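Ispd/ispf bifunctional enzyme (Campylobacter jejuni, PDB 1W55) catalyses two separate steps of isoprenoid precursor biosynthesis, making 4-diphosphocytidyl-2-C-methyl-D-erythritol from CTP and methylerythritol phosphate, and cyclising the 2-phosphate of that product with release of CMP. Local coordinates at residues 26-31 against 202-207; 230-235 against 319-324. All coordinates share one frame; numbering follows the deposited sequence. Where two conformers were deposited one is given.

Interaction 1: 26-31 against 202-207; sequences LRLGND and DLPTPS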
ATOM      1  N   LEU A  26       0.329  11.758  24.709  1.00 35.26           N
ATOM      2  CA  LEU A  26      -0.118  11.480  23.338  1.00 35.99           C
ATOM      3  C   LEU A  26      -0.227   9.983  23.154  1.00 35.39           C
ATOM      4  O   LEU A  26       0.650   9.241  23.626  1.00 36.66           O
ATOM      5  CB  LEU A  26       0.873  12.005  22.308  1.00 34.64           C
ATOM      6  CG  LEU A  26       1.103  13.511  22.214  1.00 39.46           C
ATOM      7  CD1 LEU A  26       2.281  13.770  21.282  1.00 41.71           C
ATOM      8  CD2 LEU A  26      -0.162  14.239  21.743  1.00 37.96           C
ATOM      9  N   ARG A  27      -1.272   9.528  22.472  1.00 33.50           N
ATOM     10  CA  ARG A  27      -1.448   8.097  22.287  0.67 35.86           C
ATOM     11  C   ARG A  27      -0.754   7.591  21.034  1.00 35.47           C
ATOM     12  O   ARG A  27      -0.939   8.125  19.950  1.00 38.12           O
ATOM     13  CB  ARG A  27      -2.937   7.696  22.308  0.67 36.15           C
ATOM     14  CG  ARG A  27      -3.360   6.985  23.603  0.67 35.39           C
ATOM     15  CD  ARG A  27      -2.998   7.763  24.885  0.67 32.77           C
ATOM     16  NE  ARG A  27      -3.601   7.212  26.094  0.67 30.23           N
ATOM     17  CZ  ARG A  27      -3.797   7.901  27.216  0.67 32.87           C
ATOM     18  NH1 ARG A  27      -3.424   9.167  27.295  0.67 35.32           N
ATOM     19  NH2 ARG A  27      -4.361   7.319  28.269  0.67 35.49           N
ATOM     20  N   LEU A  28       0.056   6.561  21.216  1.00 36.88           N
ATOM     21  CA  LEU A  28       0.743   5.872  20.128  1.00 39.35           C
ATOM     22  C   LEU A  28       0.211   4.454  20.191  1.00 39.92           C
ATOM     23  O   LEU A  28       0.533   3.707  21.120  1.00 41.17           O
ATOM     24  CB  LEU A  28       2.270   5.878  20.336  1.00 39.20           C
ATOM     25  CG  LEU A  28       2.984   7.209  20.629  1.00 41.47           C
ATOM     26  CD1 LEU A  28       4.504   7.044  20.546  1.00 40.74           C
ATOM     27  CD2 LEU A  28       2.519   8.351  19.729  1.00 39.21           C
ATOM     28  N   GLY A  29      -0.638   4.089  19.234  1.00 41.68           N
ATOM     29  CA  GLY A  29      -1.414   2.865  19.373  1.00 41.31           C
ATOM     30  C   GLY A  29      -2.284   3.005  20.608  1.00 42.28           C
ATOM     31  O   GLY A  29      -2.946   4.031  20.771  1.00 40.70           O
ATOM     32  N   ASN A  30      -2.268   1.989  21.478  1.00 44.06           N
ATOM     33  CA  ASN A  30      -3.035   2.007  22.728  1.00 45.22           C
ATOM     34  C   ASN A  30      -2.299   2.694  23.871  1.00 44.04           C
ATOM     35  O   ASN A  30      -2.906   2.955  24.907  1.00 44.93           O
ATOM     36  CB  ASN A  30      -3.396   0.582  23.194  1.00 48.57           C
ATOM     37  CG  ASN A  30      -4.779   0.099  22.686  1.00 53.03           C
ATOM     38  OD1 ASN A  30      -5.650   0.892  22.295  1.00 51.23           O
ATOM     39  ND2 ASN A  30      -4.969  -1.221  22.699  1.00 53.88           N
ATOM     40  N   ASP A  31      -1.014   2.998  23.682  1.00 38.90           N
ATOM     41  CA  ASP A  31      -0.167   3.394  24.797  1.00 37.30           C
ATOM     42  C   ASP A  31       0.108   4.880  24.818  1.00 35.52           C
ATOM     43  O   ASP A  31       0.379   5.468  23.778  1.00 35.27           O
ATOM     44  CB  ASP A  31       1.187   2.661  24.732  1.00 36.92           C
ATOM     45  CG  ASP A  31       1.096   1.217  25.175  1.00 38.71           C
ATOM     46  OD1 ASP A  31       0.162   0.865  25.926  1.00 42.71           O
ATOM     47  OD2 ASP A  31       1.924   0.356  24.829  1.00 42.23           O
ATOM     48  N   ASP A 202       7.948   8.848  12.394  1.00 55.72           N
ATOM     49  CA  ASP A 202       6.972   7.887  11.883  1.00 55.81           C
ATOM     50  C   ASP A 202       6.252   7.214  13.065  1.00 52.53           C
ATOM     51  O   ASP A 202       6.322   5.997  13.251  1.00 52.70           O
ATOM     52  CB  ASP A 202       7.665   6.873  10.949  1.00 56.70           C
ATOM     53  CG  ASP A 202       6.681   5.952  10.225  1.00 63.74           C
ATOM     54  OD1 ASP A 202       5.571   6.406   9.844  1.00 65.92           O
ATOM     55  OD2 ASP A 202       6.945   4.746   9.994  1.00 70.59           O
ATOM     56  N   LEU A 203       5.578   8.029  13.871  1.00 48.80           N
ATOM     57  CA  LEU A 203       4.935   7.554  15.091  1.00 47.88           C
ATOM     58  C   LEU A 203       3.628   6.788  14.805  1.00 45.71           C
ATOM     59  O   LEU A 203       2.907   7.118  13.859  1.00 45.02           O
ATOM     60  CB  LEU A 203       4.689   8.732  16.041  1.00 49.10           C
ATOM     61  CG  LEU A 203       5.913   9.436  16.645  1.00 50.61           C
ATOM     62  CD1 LEU A 203       5.504  10.664  17.442  1.00 55.11           C
ATOM     63  CD2 LEU A 203       6.717   8.501  17.525  1.00 53.65           C
ATOM     64  N   PRO A 204       3.330   5.753  15.588  1.00 43.89           N
ATOM     65  CA  PRO A 204       2.053   5.031  15.432  1.00 42.79           C
ATOM     66  C   PRO A 204       0.895   5.945  15.837  1.00 40.93           C
ATOM     67  O   PRO A 204       0.967   6.568  16.888  1.00 40.73           O
ATOM     68  CB  PRO A 204       2.180   3.853  16.410  1.00 42.45           C
ATOM     69  CG  PRO A 204       3.632   3.771  16.753  1.00 43.61           C
ATOM     70  CD  PRO A 204       4.163   5.182  16.661  1.00 43.51           C
ATOM     71  N   THR A 205      -0.132   6.043  14.997  1.00 39.88           N
ATOM     72  CA  THR A 205      -1.280   6.923  15.252  1.00 39.90           C
ATOM     73  C   THR A 205      -2.162   6.361  16.385  1.00 38.40           C
ATOM     74  O   THR A 205      -2.110   5.159  16.663  1.00 36.26           O
ATOM     75  CB  THR A 205      -2.094   7.102  13.967  1.00 39.99           C
ATOM     76  OG1 THR A 205      -2.456   5.811  13.460  1.00 41.62           O
ATOM     77  CG2 THR A 205      -1.209   7.689  12.863  1.00 41.61           C
ATOM     78  N   PRO A 206      -2.963   7.210  17.038  1.00 37.57           N
ATOM     79  CA  PRO A 206      -3.707   6.777  18.237  1.00 37.52           C
ATOM     80  C   PRO A 206      -4.728   5.702  17.891  1.00 36.30           C
ATOM     81  O   PRO A 206      -5.294   5.739  16.803  1.00 36.15           O
ATOM     82  CB  PRO A 206      -4.444   8.047  18.695  1.00 36.29           C
ATOM     83  CG  PRO A 206      -3.787   9.189  17.966  1.00 37.65           C
ATOM     84  CD  PRO A 206      -3.267   8.608  16.673  1.00 36.53           C
ATOM     85  N   SER A 207      -4.962   4.768  18.806  1.00 35.59           N
ATOM     86  CA  SER A 207      -6.020   3.784  18.605  1.00 35.18           C
ATOM     87  C   SER A 207      -7.418   4.424  18.602  1.00 33.22           C
ATOM     88  O   SER A 207      -7.610   5.603  18.989  1.00 31.73           O
ATOM     89  CB  SER A 207      -5.909   2.660  19.631  1.00 35.07           C
ATOM     90  OG  SER A 207      -6.533   3.001  20.856  1.00 36.90           O
TER
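Gly-29 and Pro-206 form a single parallel beta bridge, where a tight hairpin of the cytidylyltransferase part meets the loop that runs between strand 180-184 and strand 210-224. Two backbone hydrogen bonds make it. Gly-29 N donates to Thr-205 O at 3.1 Å, and Ser-207 N donates to Gly-29 O at 2.9 Å; in both, the donor stands well above the carbonyl plane. The bridge extends outward through a side-chain bond, in which Ser-207 OG donates to Asn-30 OD1 over 2.7 Å. Ser-207 chi1 (84°) sets OG between its own backbone N and carbonyl carbon, and OG approaches Asn-30 only modestly tilted from the amide carbonyl plane. Gly-29 occupies the second position of a type II' turn, Leu-28 to Asp-31, which joins strands 27-28 and 31-32. On one flank of the bridge, Leu-28 CA makes a CA-H...O contact with Pro-204 O at 3.3 Å, while its CD1 meets Leu-203 CD2 at 4.0 Å, the two leucine side chains crossing at a slant. Beside Arg-27, the ring of Pro-206 lies against the carbonyl, CG 3.6 Å from Arg-27 O, and that oxygen also accepts a hydrogen bond from Trp-368 NE1. The Arg-27 guanidinium turns away from the 202-207 segment to Phe-25 O. Tyr-365, from strand 354-365, packs on both Pro-206 and Ser-207.

Interaction 2: 230-235 against 319-324; sequences AGVQIH and QAMQSN
Met-321 lies against Ala-230, Val-232 and Ile-234, so that the beta hairpin of strands 227-229 and 232-235, closed by a two-residue turn, packs on helix 318-329 in the cyclodiphosphate synthase part. Strand 232-235 and helix segment 319-324 run nearly antiparallel, at 154°, with their axes 9.1 Å apart. From the helix, Met-321 CB meets Ala-230 CB at 3.9 Å. Its CG reaches two partners, Ala-230 CB and Val-232 CB, the latter at 4.1 Å. SD comes next and touches Ile-234 CD1 at 4.3 Å. The chain then bends at chi3 (76°), which brings CE back to Ala-230 CB at 4.1 Å; Leu-249 packs on both Met-321 and Ala-230. Val-232 sets CG2 over the helix backbone, 3.7 Å from Ala-320 O. At the turn, Ala-230 and Gly-231 both have positive phi, with the backbone angles of a type I' turn, and Asp-247 accepts hydrogen bonds from both amides, OD1 from Ala-230 N and OD2 from Gly-231 N. The Ala-230 carbonyl is taken by the helix: Asn-324 ND2 donates to Ala-230 O across 2.7 Å in a nearly straight bond (172°), with the oxygen almost in the plane of the asparagine amide.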
ATOM      1  N   ALA A 230     -26.279  25.306  32.624  1.00 36.00           N
ATOM      2  CA  ALA A 230     -25.250  25.478  31.593  1.00 35.57           C
ATOM      3  C   ALA A 230     -24.936  26.964  31.394  1.00 36.24           C
ATOM      4  O   ALA A 230     -24.675  27.418  30.270  1.00 35.60           O
ATOM      5  CB  ALA A 230     -25.673  24.814  30.266  1.00 34.01           C
ATOM      6  N   GLY A 231     -24.969  27.710  32.499  1.00 35.96           N
ATOM      7  CA  GLY A 231     -24.620  29.121  32.502  1.00 37.63           C
ATOM      8  C   GLY A 231     -25.675  30.039  31.904  1.00 38.70           C
ATOM      9  O   GLY A 231     -25.412  31.215  31.690  1.00 40.95           O
ATOM     10  N   VAL A 232     -26.857  29.498  31.626  1.00 38.74           N
ATOM     11  CA  VAL A 232     -27.936  30.231  30.978  1.00 38.75           C
ATOM     12  C   VAL A 232     -29.056  30.478  31.991  1.00 40.32           C
ATOM     13  O   VAL A 232     -29.485  29.551  32.687  1.00 39.21           O
ATOM     14  CB  VAL A 232     -28.489  29.426  29.770  1.00 39.62           C
ATOM     15  CG1 VAL A 232     -29.761  30.087  29.188  1.00 40.33           C
ATOM     16  CG2 VAL A 232     -27.403  29.249  28.688  1.00 37.38           C
ATOM     17  N   GLN A 233     -29.532  31.720  32.085  1.00 41.12           N
ATOM     18  CA  GLN A 233     -30.590  32.022  33.048  1.00 41.82           C
ATOM     19  C   GLN A 233     -31.934  31.484  32.574  1.00 42.38           C
ATOM     20  O   GLN A 233     -32.426  31.856  31.504  1.00 43.53           O
ATOM     21  CB  GLN A 233     -30.684  33.517  33.364  1.00 41.77           C
ATOM     22  CG  GLN A 233     -31.592  33.789  34.571  1.00 42.65           C
ATOM     23  CD  GLN A 233     -31.698  35.252  34.923  1.00 46.59           C
ATOM     24  OE1 GLN A 233     -32.728  35.882  34.672  1.00 49.89           O
ATOM     25  NE2 GLN A 233     -30.641  35.800  35.508  1.00 44.97           N
ATOM     26  N   ILE A 234     -32.516  30.605  33.383  1.00 41.90           N
ATOM     27  CA  ILE A 234     -33.767  29.925  33.044  1.00 41.84           C
ATOM     28  C   ILE A 234     -34.953  30.644  33.695  1.00 41.94           C
ATOM     29  O   ILE A 234     -36.034  30.762  33.115  1.00 40.50           O
ATOM     30  CB  ILE A 234     -33.716  28.446  33.540  1.00 41.62           C
ATOM     31  CG1 ILE A 234     -32.441  27.723  33.058  1.00 43.12           C
ATOM     32  CG2 ILE A 234     -34.977  27.691  33.155  1.00 42.03           C
ATOM     33  CD1 ILE A 234     -32.072  27.931  31.585  1.00 41.07           C
ATOM     34  N   HIS A 235     -34.728  31.096  34.923  1.00 41.57           N
ATOM     35  CA  HIS A 235     -35.753  31.699  35.746  1.00 42.16           C
ATOM     36  C   HIS A 235     -35.074  32.702  36.667  1.00 42.79           C
ATOM     37  O   HIS A 235     -33.968  32.429  37.149  1.00 42.42           O
ATOM     38  CB  HIS A 235     -36.483  30.640  36.569  1.00 39.78           C
ATOM     39  CG  HIS A 235     -37.830  31.084  37.041  1.00 42.63           C
ATOM     40  ND1 HIS A 235     -38.008  31.817  38.196  1.00 39.48           N
ATOM     41  CD2 HIS A 235     -39.063  30.928  36.499  1.00 44.26           C
ATOM     42  CE1 HIS A 235     -39.292  32.086  38.352  1.00 40.86           C
ATOM     43  NE2 HIS A 235     -39.956  31.554  37.338  1.00 45.45           N
ATOM     44  N   GLN A 319     -31.460  25.341  23.096  1.00 35.10           N
ATOM     45  CA  GLN A 319     -30.468  25.737  22.090  1.00 37.52           C
ATOM     46  C   GLN A 319     -29.370  26.650  22.676  1.00 37.56           C
ATOM     47  O   GLN A 319     -28.182  26.488  22.365  1.00 37.23           O
ATOM     48  CB  GLN A 319     -31.123  26.359  20.839  1.00 37.24           C
ATOM     49  CG  GLN A 319     -32.089  25.412  20.070  1.00 42.16           C
ATOM     50  CD  GLN A 319     -31.425  24.103  19.601  1.00 49.45           C
ATOM     51  OE1 GLN A 319     -30.397  24.133  18.925  1.00 52.56           O
ATOM     52  NE2 GLN A 319     -32.015  22.963  19.958  1.00 43.97           N
ATOM     53  N   ALA A 320     -29.771  27.585  23.532  1.00 35.68           N
ATOM     54  CA  ALA A 320     -28.823  28.465  24.208  1.00 37.22           C
ATOM     55  C   ALA A 320     -27.877  27.705  25.177  1.00 35.96           C
ATOM     56  O   ALA A 320     -26.687  27.994  25.236  1.00 35.29           O
ATOM     57  CB  ALA A 320     -29.578  29.584  24.942  1.00 35.20           C
ATOM     58  N   MET A 321     -28.417  26.751  25.932  1.00 35.24           N
ATOM     59  CA  MET A 321     -27.603  25.897  26.810  1.00 35.25           C
ATOM     60  C   MET A 321     -26.555  25.118  26.009  1.00 33.92           C
ATOM     61  O   MET A 321     -25.369  25.104  26.361  1.00 31.64           O
ATOM     62  CB  MET A 321     -28.496  24.921  27.586  1.00 34.86           C
ATOM     63  CG  MET A 321     -29.291  25.583  28.703  1.00 37.36           C
ATOM     64  SD  MET A 321     -30.525  24.522  29.477  1.00 41.61           S
ATOM     65  CE  MET A 321     -29.553  23.607  30.396  1.00 39.10           C
ATOM     66  N   GLN A 322     -27.012  24.483  24.930  1.00 32.88           N
ATOM     67  CA  GLN A 322     -26.151  23.756  23.998  1.00 33.72           C
ATOM     68  C   GLN A 322     -25.046  24.644  23.441  1.00 35.43           C
ATOM     69  O   GLN A 322     -23.879  24.238  23.361  1.00 36.27           O
ATOM     70  CB  GLN A 322     -26.991  23.169  22.850  1.00 32.15           C
ATOM     71  CG  GLN A 322     -27.776  21.932  23.281  1.00 33.70           C
ATOM     72  CD  GLN A 322     -28.894  21.504  22.317  1.00 36.07           C
ATOM     73  OE1 GLN A 322     -29.861  20.882  22.751  1.00 40.48           O
ATOM     74  NE2 GLN A 322     -28.755  21.812  21.026  1.00 29.33           N
ATOM     75  N   SER A 323     -25.418  25.863  23.066  1.00 36.17           N
ATOM     76  CA  SER A 323     -24.476  26.802  22.468  1.00 38.09           C
ATOM     77  C   SER A 323     -23.457  27.327  23.492  1.00 36.88           C
ATOM     78  O   SER A 323     -22.269  27.481  23.179  1.00 36.81           O
ATOM     79  CB  SER A 323     -25.229  27.946  21.755  1.00 38.18           C
ATOM     80  OG  SER A 323     -24.363  29.043  21.511  1.00 44.33           O
ATOM     81  N   ASN A 324     -23.911  27.595  24.710  1.00 37.18           N
ATOM     82  CA  ASN A 324     -23.000  28.005  25.787  1.00 37.53           C
ATOM     83  C   ASN A 324     -22.008  26.901  26.221  1.00 37.52           C
ATOM     84  O   ASN A 324     -20.831  27.185  26.467  1.00 38.90           O
ATOM     85  CB  ASN A 324     -23.792  28.531  26.989  1.00 36.90           C
ATOM     86  CG  ASN A 324     -22.969  29.481  27.870  1.00 42.85           C
ATOM     87  OD1 ASN A 324     -22.192  30.308  27.373  1.00 47.01           O
ATOM     88  ND2 ASN A 324     -23.131  29.357  29.179  1.00 45.76           N
TER

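Interaction 1 and interaction 2 lie in series along the chain and do not touch: their centres are 37 Å apart and their nearest atoms about 25 Å. The segments of each lie in a different catalytic region, although Tyr-365 and Trp-368 of the synthase region pack against interaction 1. Interaction 1 ties the hairpin at 26-31 to the 202-207 loop, both in the cytidylyltransferase region; the side chain of Leu-203 is about 9 Å from that of Lys-23, a predicted transition state stabiliser. Interaction 2 sits nearer a ligand: the side chain of Ile-234 is about 8 Å from a bound CMP, against about 13 Å for Leu-28, and about 4 Å from that of Pro-312, which probably binds the synthase substrate.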